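Local structure of chorismate synthase (Aquifex aeolicus, 1Q1L) at residues A[228-242]-A[311-325]. The protein catalyses the last step of chorismate biosynthesis, probably using reduced FMN to eliminate phosphate from 5-enolpyruvylshikimate-3-phosphate. Residues are numbered along the deposited sequence; the frame is centred on the assembly and turned at random.
Sequences GGVFEVFALNVPPGL and ITNGMPIVVRVAMKP
Two antiparallel strands, 229-236 and 317-323, pair in the middle of a five-stranded sheet of the chorismate synthase beta-alpha-beta sandwich, with hydrogen-bonded pairs running from Gly229-Met323 to Ala235-Ile317. Among them, Phe231 N gives to Val321 O (3.0 Å) and Val321 N returns to Phe231 O. On the face that Phe231 shares with Val233, Val319 and Val321, its CG sits between the backbone N and the carbonyl carbon (chi1 58°) and the ring reaches toward the partner strand. One ring face, near its CZ rim, rests on Val321 CB, 3.8 Å from the centroid, in a CH-pi contact, the side chains running side by side. The other face carries a salt bridge. Arg320 NE (2.8 Å) and NH2 (3.2 Å) both grip Glu232 OE2 on its anti side, the guanidinium edge-on and nearly perpendicular to the carboxylate; Lys181 shares OE2 and Tyr183 binds OE1. With an alanine in place of Arg320, Glu232 would probably lose its two-nitrogen grip and Glu270 the guanidinium that it pairs with. Beyond the C-terminal end of strand 229-236, Thr312 of the short strand 311-312 ties loop 239-242 through OG1, donating to Pro239 O (2.8 Å) and accepting from Leu242 N (2.9 Å). A water joins Ala235 O, Val238 N and Met315 O. Strands 162-170 and 266-271 flank the pair; helix 356-379 packs on Phe231, Val233 and Ala235, and Met323 leads into Lys324 and Pro325 of the predicted FMN site, where Pro325 meets Ala277 of a second subunit.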
loop_
_atom_site.group_PDB
_atom_site.type_symbol
_atom_site.label_atom_id
_atom_site.label_comp_id
_atom_site.label_asym_id
_atom_site.label_seq_id
_atom_site.Cartn_x
_atom_site.Cartn_y
_atom_site.Cartn_z
ATOM N N GLY A 228 19.270 -22.669 -19.632
ATOM C CA GLY A 228 18.136 -21.840 -19.280
ATOM C C GLY A 228 16.919 -22.506 -19.889
ATOM O O GLY A 228 17.000 -23.653 -20.330
ATOM N N GLY A 229 15.793 -21.806 -19.927
ATOM C CA GLY A 229 14.603 -22.403 -20.500
ATOM C C GLY A 229 13.417 -21.466 -20.575
ATOM O O GLY A 229 13.438 -20.354 -20.041
ATOM N N VAL A 230 12.372 -21.926 -21.248
ATOM C CA VAL A 230 11.162 -21.144 -21.399
ATOM C C VAL A 230 9.962 -22.019 -21.103
ATOM O O VAL A 230 9.915 -23.184 -21.508
ATOM C CB VAL A 230 11.031 -20.596 -22.834
ATOM C CG1 VAL A 230 9.707 -19.876 -22.994
ATOM C CG2 VAL A 230 12.193 -19.663 -23.145
ATOM N N PHE A 231 8.997 -21.474 -20.374
ATOM C CA PHE A 231 7.784 -22.222 -20.089
ATOM C C PHE A 231 6.569 -21.331 -20.266
ATOM O O PHE A 231 6.683 -20.107 -20.319
ATOM C CB PHE A 231 7.798 -22.815 -18.678
ATOM C CG PHE A 231 7.971 -21.800 -17.594
ATOM C CD1 PHE A 231 9.242 -21.425 -17.173
ATOM C CD2 PHE A 231 6.864 -21.223 -16.981
ATOM C CE1 PHE A 231 9.406 -20.489 -16.150
ATOM C CE2 PHE A 231 7.024 -20.284 -15.957
ATOM C CZ PHE A 231 8.294 -19.920 -15.543
ATOM N N GLU A 232 5.405 -21.953 -20.392
ATOM C CA GLU A 232 4.175 -21.206 -20.554
ATOM C C GLU A 232 3.266 -21.571 -19.393
ATOM O O GLU A 232 3.160 -22.739 -19.011
ATOM C CB GLU A 232 3.521 -21.537 -21.906
ATOM C CG GLU A 232 4.498 -21.386 -23.080
ATOM C CD GLU A 232 3.878 -21.621 -24.449
ATOM O OE1 GLU A 232 2.968 -22.469 -24.565
ATOM O OE2 GLU A 232 4.322 -20.962 -25.416
ATOM N N VAL A 233 2.641 -20.558 -18.811
ATOM C CA VAL A 233 1.736 -20.764 -17.691
ATOM C C VAL A 233 0.381 -20.291 -18.157
ATOM O O VAL A 233 0.282 -19.269 -18.831
ATOM C CB VAL A 233 2.147 -19.913 -16.462
ATOM C CG1 VAL A 233 1.308 -20.310 -15.249
ATOM C CG2 VAL A 233 3.612 -20.092 -16.181
ATOM N N PHE A 234 -0.666 -21.022 -17.807
ATOM C CA PHE A 234 -1.998 -20.629 -18.224
ATOM C C PHE A 234 -2.990 -20.771 -17.086
ATOM O O PHE A 234 -2.737 -21.472 -16.100
ATOM C CB PHE A 234 -2.456 -21.494 -19.403
ATOM C CG PHE A 234 -2.668 -22.939 -19.044
ATOM C CD1 PHE A 234 -3.870 -23.361 -18.493
ATOM C CD2 PHE A 234 -1.647 -23.868 -19.211
ATOM C CE1 PHE A 234 -4.051 -24.692 -18.109
ATOM C CE2 PHE A 234 -1.819 -25.189 -18.831
ATOM C CZ PHE A 234 -3.026 -25.603 -18.280
ATOM N N ALA A 235 -4.119 -20.090 -17.235
ATOM C CA ALA A 235 -5.210 -20.147 -16.274
ATOM C C ALA A 235 -6.465 -20.251 -17.123
ATOM O O ALA A 235 -6.654 -19.463 -18.055
ATOM C CB ALA A 235 -5.247 -18.883 -15.420
ATOM N N LEU A 236 -7.313 -21.226 -16.810
ATOM C CA LEU A 236 -8.544 -21.446 -17.558
ATOM C C LEU A 236 -9.792 -21.029 -16.790
ATOM O O LEU A 236 -9.827 -21.080 -15.561
ATOM C CB LEU A 236 -8.672 -22.926 -17.936
ATOM C CG LEU A 236 -7.504 -23.548 -18.706
ATOM C CD1 LEU A 236 -7.795 -25.005 -19.010
ATOM C CD2 LEU A 236 -7.279 -22.769 -19.990
ATOM N N ASN A 237 -10.811 -20.616 -17.543
ATOM C CA ASN A 237 -12.102 -20.205 -17.001
ATOM C C ASN A 237 -12.093 -18.925 -16.180
ATOM O O ASN A 237 -12.895 -18.762 -15.258
ATOM C CB ASN A 237 -12.708 -21.341 -16.174
ATOM C CG ASN A 237 -12.894 -22.607 -16.989
ATOM O OD1 ASN A 237 -13.452 -22.569 -18.082
ATOM N ND2 ASN A 237 -12.427 -23.736 -16.458
ATOM N N VAL A 238 -11.185 -18.014 -16.511
ATOM C CA VAL A 238 -11.120 -16.744 -15.814
ATOM C C VAL A 238 -12.131 -15.848 -16.521
ATOM O O VAL A 238 -12.072 -15.670 -17.736
ATOM C CB VAL A 238 -9.712 -16.121 -15.910
ATOM C CG1 VAL A 238 -9.697 -14.742 -15.252
ATOM C CG2 VAL A 238 -8.697 -17.035 -15.238
ATOM N N PRO A 239 -13.087 -15.288 -15.771
ATOM C CA PRO A 239 -14.088 -14.421 -16.393
ATOM C C PRO A 239 -13.477 -13.106 -16.865
ATOM O O PRO A 239 -12.378 -12.738 -16.451
ATOM C CB PRO A 239 -15.096 -14.210 -15.268
ATOM C CG PRO A 239 -14.208 -14.181 -14.053
ATOM C CD PRO A 239 -13.278 -15.352 -14.308
ATOM N N PRO A 240 -14.187 -12.383 -17.744
ATOM C CA PRO A 240 -13.712 -11.102 -18.265
ATOM C C PRO A 240 -13.952 -10.089 -17.159
ATOM O O PRO A 240 -14.852 -10.277 -16.349
ATOM C CB PRO A 240 -14.648 -10.826 -19.447
ATOM C CG PRO A 240 -15.330 -12.132 -19.710
ATOM C CD PRO A 240 -15.470 -12.747 -18.362
ATOM N N GLY A 241 -13.165 -9.023 -17.119
ATOM C CA GLY A 241 -13.394 -8.012 -16.103
ATOM C C GLY A 241 -12.408 -7.903 -14.962
ATOM O O GLY A 241 -12.513 -6.972 -14.170
ATOM N N LEU A 242 -11.469 -8.836 -14.852
ATOM C CA LEU A 242 -10.486 -8.768 -13.779
ATOM C C LEU A 242 -9.379 -7.812 -14.196
ATOM O O LEU A 242 -8.988 -7.773 -15.368
ATOM C CB LEU A 242 -9.906 -10.149 -13.476
ATOM C CG LEU A 242 -10.911 -11.225 -13.049
ATOM C CD1 LEU A 242 -10.141 -12.386 -12.432
ATOM C CD2 LEU A 242 -11.901 -10.660 -12.028
ATOM N N ILE A 311 -7.445 -5.578 -18.984
ATOM C CA ILE A 311 -8.499 -6.385 -18.378
ATOM C C ILE A 311 -8.531 -7.793 -18.980
ATOM O O ILE A 311 -8.204 -7.967 -20.157
ATOM C CB ILE A 311 -9.876 -5.715 -18.600
ATOM C CG1 ILE A 311 -9.853 -4.276 -18.070
ATOM C CG2 ILE A 311 -10.957 -6.496 -17.901
ATOM C CD1 ILE A 311 -11.082 -3.463 -18.463
ATOM N N THR A 312 -8.922 -8.790 -18.179
ATOM C CA THR A 312 -9.012 -10.160 -18.680
ATOM C C THR A 312 -10.124 -10.292 -19.722
ATOM O O THR A 312 -11.142 -9.584 -19.653
ATOM C CB THR A 312 -9.272 -11.186 -17.556
ATOM O OG1 THR A 312 -10.401 -10.779 -16.773
ATOM C CG2 THR A 312 -8.040 -11.317 -16.667
ATOM N N ASN A 313 -9.908 -11.231 -20.649
ATOM C CA ASN A 313 -10.775 -11.536 -21.799
ATOM C C ASN A 313 -11.874 -12.572 -21.652
ATOM O O ASN A 313 -12.883 -12.528 -22.352
ATOM C CB ASN A 313 -9.905 -12.025 -22.970
ATOM C CG ASN A 313 -9.866 -11.051 -24.092
ATOM O OD1 ASN A 313 -9.194 -11.267 -25.100
ATOM N ND2 ASN A 313 -10.594 -9.955 -23.931
ATOM N N GLY A 314 -11.655 -13.537 -20.780
ATOM C CA GLY A 314 -12.611 -14.605 -20.643
ATOM C C GLY A 314 -11.918 -15.745 -21.355
ATOM O O GLY A 314 -12.238 -16.903 -21.132
HETATM N N MSE A 315 -10.964 -15.410 -22.225
HETATM C CA MSE A 315 -10.195 -16.422 -22.936
HETATM C C MSE A 315 -9.120 -16.894 -21.959
HETATM O O MSE A 315 -8.905 -16.272 -20.914
HETATM C CB MSE A 315 -9.537 -15.837 -24.195
HETATM C CG MSE A 315 -10.524 -15.455 -25.305
HETATM SE SE MSE A 315 -11.641 -16.955 -25.861
HETATM C CE MSE A 315 -10.353 -17.875 -26.977
ATOM N N PRO A 316 -8.435 -17.999 -22.278
ATOM C CA PRO A 316 -7.397 -18.489 -21.369
ATOM C C PRO A 316 -6.291 -17.462 -21.175
ATOM O O PRO A 316 -5.875 -16.794 -22.133
ATOM C CB PRO A 316 -6.874 -19.740 -22.078
ATOM C CG PRO A 316 -8.052 -20.198 -22.882
ATOM C CD PRO A 316 -8.600 -18.907 -23.425
ATOM N N ILE A 317 -5.829 -17.319 -19.938
ATOM C CA ILE A 317 -4.727 -16.401 -19.664
ATOM C C ILE A 317 -3.482 -17.197 -20.022
ATOM O O ILE A 317 -3.295 -18.318 -19.545
ATOM C CB ILE A 317 -4.638 -16.018 -18.173
ATOM C CG1 ILE A 317 -5.954 -15.391 -17.713
ATOM C CG2 ILE A 317 -3.464 -15.076 -17.959
ATOM C CD1 ILE A 317 -6.382 -14.182 -18.517
ATOM N N VAL A 318 -2.636 -16.635 -20.871
ATOM C CA VAL A 318 -1.434 -17.347 -21.278
ATOM C C VAL A 318 -0.229 -16.453 -21.150
ATOM O O VAL A 318 -0.177 -15.372 -21.737
ATOM C CB VAL A 318 -1.545 -17.845 -22.726
ATOM C CG1 VAL A 318 -0.241 -18.536 -23.148
ATOM C CG2 VAL A 318 -2.716 -18.798 -22.848
ATOM N N VAL A 319 0.748 -16.928 -20.386
ATOM C CA VAL A 319 1.964 -16.175 -20.132
ATOM C C VAL A 319 3.199 -16.985 -20.497
ATOM O O VAL A 319 3.312 -18.148 -20.122
ATOM C CB VAL A 319 2.048 -15.797 -18.633
ATOM C CG1 VAL A 319 3.146 -14.804 -18.406
ATOM C CG2 VAL A 319 0.707 -15.260 -18.167
ATOM N N ARG A 320 4.129 -16.358 -21.208
ATOM C CA ARG A 320 5.365 -17.030 -21.621
ATOM C C ARG A 320 6.488 -16.441 -20.772
ATOM O O ARG A 320 6.623 -15.224 -20.669
ATOM C CB ARG A 320 5.612 -16.794 -23.115
ATOM C CG ARG A 320 4.346 -16.912 -23.963
ATOM C CD ARG A 320 4.666 -17.087 -25.446
ATOM N NE ARG A 320 5.335 -18.357 -25.703
ATOM C CZ ARG A 320 6.621 -18.482 -26.013
ATOM N NH1 ARG A 320 7.398 -17.410 -26.116
ATOM N NH2 ARG A 320 7.139 -19.687 -26.204
ATOM N N VAL A 321 7.292 -17.312 -20.172
ATOM C CA VAL A 321 8.347 -16.883 -19.267
ATOM C C VAL A 321 9.724 -17.432 -19.611
ATOM O O VAL A 321 9.892 -18.634 -19.821
ATOM C CB VAL A 321 7.975 -17.299 -17.823
ATOM C CG1 VAL A 321 8.930 -16.682 -16.825
ATOM C CG2 VAL A 321 6.530 -16.889 -17.530
ATOM N N ALA A 322 10.714 -16.542 -19.635
ATOM C CA ALA A 322 12.084 -16.918 -19.972
ATOM C C ALA A 322 13.013 -16.920 -18.764
ATOM O O ALA A 322 13.128 -15.918 -18.046
ATOM C CB ALA A 322 12.621 -15.973 -21.043
HETATM N N MSE A 323 13.675 -18.051 -18.541
HETATM C CA MSE A 323 14.607 -18.189 -17.426
HETATM C C MSE A 323 16.037 -18.302 -17.953
HETATM O O MSE A 323 16.332 -19.171 -18.770
HETATM C CB MSE A 323 14.277 -19.437 -16.609
HETATM C CG MSE A 323 15.142 -19.586 -15.378
HETATM SE SE MSE A 323 15.020 -21.336 -14.610
HETATM C CE MSE A 323 16.465 -22.151 -15.621
ATOM N N LYS A 324 16.921 -17.428 -17.485
ATOM C CA LYS A 324 18.307 -17.449 -17.936
ATOM C C LYS A 324 19.038 -18.636 -17.325
ATOM O O LYS A 324 18.584 -19.212 -16.335
ATOM C CB LYS A 324 19.020 -16.156 -17.545
ATOM C CG LYS A 324 19.408 -16.072 -16.076
ATOM C CD LYS A 324 20.179 -14.789 -15.795
ATOM C CE LYS A 324 20.976 -14.873 -14.491
ATOM N NZ LYS A 324 20.124 -15.064 -13.287
ATOM N N PRO A 325 20.183 -19.020 -17.913
ATOM C CA PRO A 325 20.974 -20.145 -17.415
ATOM C C PRO A 325 21.376 -19.921 -15.961
ATOM O O PRO A 325 21.813 -18.832 -15.584
ATOM C CB PRO A 325 22.186 -20.159 -18.343
ATOM C CG PRO A 325 21.662 -19.567 -19.600
ATOM C CD PRO A 325 20.826 -18.424 -19.096
HETATM O O HOH W 1 -9.245 -17.941 -18.548
HETATM O O HOH W 2 -13.591 -17.953 -19.049
#